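PDB 3NZP: arginine decarboxylase from Campylobacter jejuni subsp. jejuni, which probably decarboxylates arginine to agmatine with the help of pyridoxal 5'-phosphate, a step of polyamine and spermidine biosynthesis. Local coordinates for residues B[324-329]-B[516-521]. Residues are numbered along the deposited sequence; the frame is centred on the assembly and turned at random.
Sequences FVAANH and VGAYQE. With PLP (pyridoxal-5'-phosphate), chain E.
G517 meets A327 and A326 through backbone atoms. A single hydrogen bond crosses between the segments: G517 N donates to A327 O at 2.9 Å, on a lone pair and in the carbonyl plane, though the N-H points somewhat off the line, at 143°. Beside it, G517 CA gives a C-H...O contact to A326 O.

One nitrogen of the H329 ring is held within its own segment. H329 ND1 donates to A326 O at 2.7 Å with a nearly straight N-H (165°), and the oxygen lies close to the imidazole plane. The ring edge then faces the loop, with H329 CE1 3.5 Å from G517 O in the same plane. R50 NH1 is hydrogen-bonded to the other nitrogen, NE2, and also makes a salt bridge with E521, while N88 joins G517 O and E521.

Residues 324-326 belong to the short helix 323-326 that follows the last strand, 316-319, of the eight-stranded parallel barrel, the cofactor domain of this class of decarboxylases; the chain then runs into strand 330-341 of the second, mixed sheet. Residues 516-521 are a loop leaving strand 510-513 of that sheet, so the contact lies where the two domains join.

Between the two segments the apolar side-chain contacts are those of alanine methyls: A518 CB lies 4.4 Å from A326 CB and 4.5 Å from A327 CB.

The cofactor is reached from the loop by Y519. Its CG lies beside the backbone N (chi1 -69°), anti to the carbonyl carbon. Y519 OH donates to phosphate oxygen O3P of PLP at 2.6 Å, in the ring plane. G322 N, just before the helix, and R323 N, at its first residue, also hydrogen-bond PLP. One residue on from Y519, Q520 NE2 donates back to A518 O at 3.2 Å.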
ATOM      1  N   PHE B 324       4.754 -18.642   4.136  1.00 29.57           N
ATOM      2  CA  PHE B 324       4.661 -20.013   3.664  1.00 31.04           C
ATOM      3  C   PHE B 324       3.359 -20.714   4.039  1.00 37.71           C
ATOM      4  O   PHE B 324       2.686 -21.323   3.191  1.00 40.54           O
ATOM      5  CB  PHE B 324       5.837 -20.814   4.209  1.00 31.25           C
ATOM      6  CG  PHE B 324       5.940 -22.180   3.641  1.00 28.04           C
ATOM      7  CD1 PHE B 324       6.613 -22.396   2.447  1.00 25.11           C
ATOM      8  CD2 PHE B 324       5.329 -23.254   4.280  1.00 28.98           C
ATOM      9  CE1 PHE B 324       6.679 -23.667   1.885  1.00 27.31           C
ATOM     10  CE2 PHE B 324       5.385 -24.527   3.733  1.00 28.90           C
ATOM     11  CZ  PHE B 324       6.061 -24.737   2.529  1.00 33.05           C
ATOM     12  N   VAL B 325       2.992 -20.619   5.309  1.00 37.80           N
ATOM     13  CA  VAL B 325       1.791 -21.281   5.800  1.00 34.14           C
ATOM     14  C   VAL B 325       0.485 -20.560   5.462  1.00 30.07           C
ATOM     15  O   VAL B 325      -0.580 -21.183   5.375  1.00 26.88           O
ATOM     16  CB  VAL B 325       1.917 -21.506   7.336  1.00 32.34           C
ATOM     17  CG1 VAL B 325       1.833 -20.200   8.068  1.00 31.53           C
ATOM     18  CG2 VAL B 325       0.866 -22.461   7.809  1.00 36.48           C
ATOM     19  N   ALA B 326       0.561 -19.258   5.220  1.00 25.31           N
ATOM     20  CA  ALA B 326      -0.655 -18.514   4.924  1.00 29.43           C
ATOM     21  C   ALA B 326      -0.949 -18.195   3.453  1.00 31.91           C
ATOM     22  O   ALA B 326      -2.100 -17.985   3.079  1.00 36.63           O
ATOM     23  CB  ALA B 326      -0.670 -17.245   5.741  1.00 20.81           C
ATOM     24  N   ALA B 327       0.079 -18.191   2.618  1.00 29.04           N
ATOM     25  CA  ALA B 327      -0.092 -17.854   1.214  1.00 30.98           C
ATOM     26  C   ALA B 327      -1.233 -18.510   0.413  1.00 32.82           C
ATOM     27  O   ALA B 327      -2.140 -17.816  -0.020  1.00 37.89           O
ATOM     28  CB  ALA B 327       1.224 -18.058   0.489  1.00 37.60           C
ATOM     29  N   ASN B 328      -1.197 -19.825   0.215  1.00 38.18           N
ATOM     30  CA  ASN B 328      -2.213 -20.515  -0.592  1.00 37.51           C
ATOM     31  C   ASN B 328      -3.605 -20.722  -0.015  1.00 36.31           C
ATOM     32  O   ASN B 328      -4.506 -21.149  -0.726  1.00 34.74           O
ATOM     33  CB  ASN B 328      -1.705 -21.902  -1.020  1.00 45.55           C
ATOM     34  CG  ASN B 328      -1.719 -22.915   0.126  1.00 41.72           C
ATOM     35  OD1 ASN B 328      -1.638 -24.124  -0.093  1.00 37.51           O
ATOM     36  ND2 ASN B 328      -1.814 -22.417   1.356  1.00 47.20           N
ATOM     37  N   HIS B 329      -3.799 -20.444   1.262  1.00 37.85           N
ATOM     38  CA  HIS B 329      -5.106 -20.693   1.848  1.00 34.24           C
ATOM     39  C   HIS B 329      -6.247 -19.874   1.246  1.00 39.52           C
ATOM     40  O   HIS B 329      -7.408 -20.287   1.306  1.00 41.93           O
ATOM     41  CB  HIS B 329      -5.059 -20.469   3.356  1.00 30.56           C
ATOM     42  CG  HIS B 329      -5.491 -19.101   3.781  1.00 38.12           C
ATOM     43  ND1 HIS B 329      -4.617 -18.042   3.909  1.00 37.59           N
ATOM     44  CD2 HIS B 329      -6.716 -18.617   4.096  1.00 36.43           C
ATOM     45  CE1 HIS B 329      -5.285 -16.965   4.285  1.00 36.02           C
ATOM     46  NE2 HIS B 329      -6.561 -17.287   4.406  1.00 46.49           N
ATOM     47  N   VAL B 516      -2.795 -15.441  -2.507  1.00 28.63           N
ATOM     48  CA  VAL B 516      -3.047 -14.091  -2.060  1.00 29.77           C
ATOM     49  C   VAL B 516      -3.413 -14.045  -0.569  1.00 28.04           C
ATOM     50  O   VAL B 516      -3.848 -13.019  -0.052  1.00 25.87           O
ATOM     51  CB  VAL B 516      -4.156 -13.510  -2.937  1.00 27.45           C
ATOM     52  CG1 VAL B 516      -5.493 -14.124  -2.561  1.00 27.96           C
ATOM     53  CG2 VAL B 516      -4.144 -12.024  -2.852  1.00 40.55           C
ATOM     54  N   GLY B 517      -3.191 -15.157   0.123  1.00 27.20           N
ATOM     55  CA  GLY B 517      -3.523 -15.230   1.533  1.00 28.43           C
ATOM     56  C   GLY B 517      -2.501 -14.653   2.502  1.00 32.64           C
ATOM     57  O   GLY B 517      -2.656 -14.762   3.716  1.00 28.09           O
ATOM     58  N   ALA B 518      -1.451 -14.028   1.995  1.00 26.53           N
ATOM     59  CA  ALA B 518      -0.463 -13.468   2.894  1.00 26.20           C
ATOM     60  C   ALA B 518      -0.136 -12.010   2.564  1.00 34.67           C
ATOM     61  O   ALA B 518       0.102 -11.654   1.405  1.00 29.67           O
ATOM     62  CB  ALA B 518       0.790 -14.305   2.861  1.00 24.26           C
ATOM     63  N   TYR B 519      -0.150 -11.162   3.587  1.00 38.77           N
ATOM     64  CA  TYR B 519       0.162  -9.763   3.391  1.00 37.90           C
ATOM     65  C   TYR B 519      -0.772  -8.940   2.477  1.00 39.98           C
ATOM     66  O   TYR B 519      -0.641  -7.726   2.417  1.00 45.23           O
ATOM     67  CB  TYR B 519       1.589  -9.651   2.871  1.00 32.29           C
ATOM     68  CG  TYR B 519       2.620 -10.019   3.895  1.00 31.10           C
ATOM     69  CD1 TYR B 519       2.656  -9.360   5.122  1.00 32.85           C
ATOM     70  CD2 TYR B 519       3.600 -10.982   3.625  1.00 24.35           C
ATOM     71  CE1 TYR B 519       3.644  -9.636   6.052  1.00 34.86           C
ATOM     72  CE2 TYR B 519       4.598 -11.269   4.550  1.00 20.07           C
ATOM     73  CZ  TYR B 519       4.615 -10.585   5.761  1.00 31.02           C
ATOM     74  OH  TYR B 519       5.619 -10.785   6.673  1.00 39.28           O
ATOM     75  N   GLN B 520      -1.713  -9.554   1.772  1.00 38.27           N
ATOM     76  CA  GLN B 520      -2.565  -8.751   0.898  1.00 35.86           C
ATOM     77  C   GLN B 520      -3.707  -8.066   1.587  1.00 42.07           C
ATOM     78  O   GLN B 520      -3.952  -6.883   1.377  1.00 44.13           O
ATOM     79  CB  GLN B 520      -3.126  -9.602  -0.216  1.00 37.49           C
ATOM     80  CG  GLN B 520      -2.029 -10.261  -0.958  1.00 52.26           C
ATOM     81  CD  GLN B 520      -1.016  -9.246  -1.405  1.00 57.50           C
ATOM     82  OE1 GLN B 520      -1.293  -8.434  -2.283  1.00 47.66           O
ATOM     83  NE2 GLN B 520       0.173  -9.272  -0.785  1.00 61.80           N
ATOM     84  N   GLU B 521      -4.424  -8.810   2.408  1.00 47.34           N
ATOM     85  CA  GLU B 521      -5.551  -8.230   3.094  1.00 46.58           C
ATOM     86  C   GLU B 521      -5.093  -7.162   4.073  1.00 46.84           C
ATOM     87  O   GLU B 521      -5.727  -6.108   4.169  1.00 46.89           O
ATOM     88  CB  GLU B 521      -6.321  -9.318   3.819  1.00 50.30           C
ATOM     89  CG  GLU B 521      -6.564 -10.550   2.980  1.00 44.60           C
ATOM     90  CD  GLU B 521      -7.419 -11.541   3.703  1.00 47.16           C
ATOM     91  OE1 GLU B 521      -8.572 -11.187   4.022  1.00 52.69           O
ATOM     92  OE2 GLU B 521      -6.938 -12.663   3.968  1.00 52.62           O
TER
HETATM   93  N1  PLP E 701       9.583 -13.085  12.140  1.00 67.11           N
HETATM   94  C2  PLP E 701       9.658 -11.795  12.483  1.00 70.31           C
HETATM   95  C2A PLP E 701      10.407 -11.413  13.732  1.00 59.62           C
HETATM   96  C3  PLP E 701       9.015 -10.801  11.687  1.00 76.36           C
HETATM   97  O3  PLP E 701       9.084  -9.475  12.039  1.00 79.52           O
HETATM   98  C4  PLP E 701       8.313 -11.228  10.480  1.00 71.86           C
HETATM   99  C4A PLP E 701       7.637 -10.247   9.606  1.00 51.54           C
HETATM  100  C5  PLP E 701       8.277 -12.645  10.180  1.00 70.40           C
HETATM  101  C6  PLP E 701       8.940 -13.528  11.043  1.00 71.54           C
HETATM  102  C5A PLP E 701       7.550 -13.191   8.943  1.00 64.15           C
HETATM  103  O4P PLP E 701       8.477 -13.536   7.897  1.00 52.96           O
HETATM  104  P   PLP E 701       7.632 -14.119   6.641  1.00 35.39           P
HETATM  105  O1P PLP E 701       8.574 -14.735   5.689  1.00 54.51           O
HETATM  106  O2P PLP E 701       6.577 -15.227   7.114  1.00 37.56           O
HETATM  107  O3P PLP E 701       6.857 -12.929   5.905  1.00 39.43           O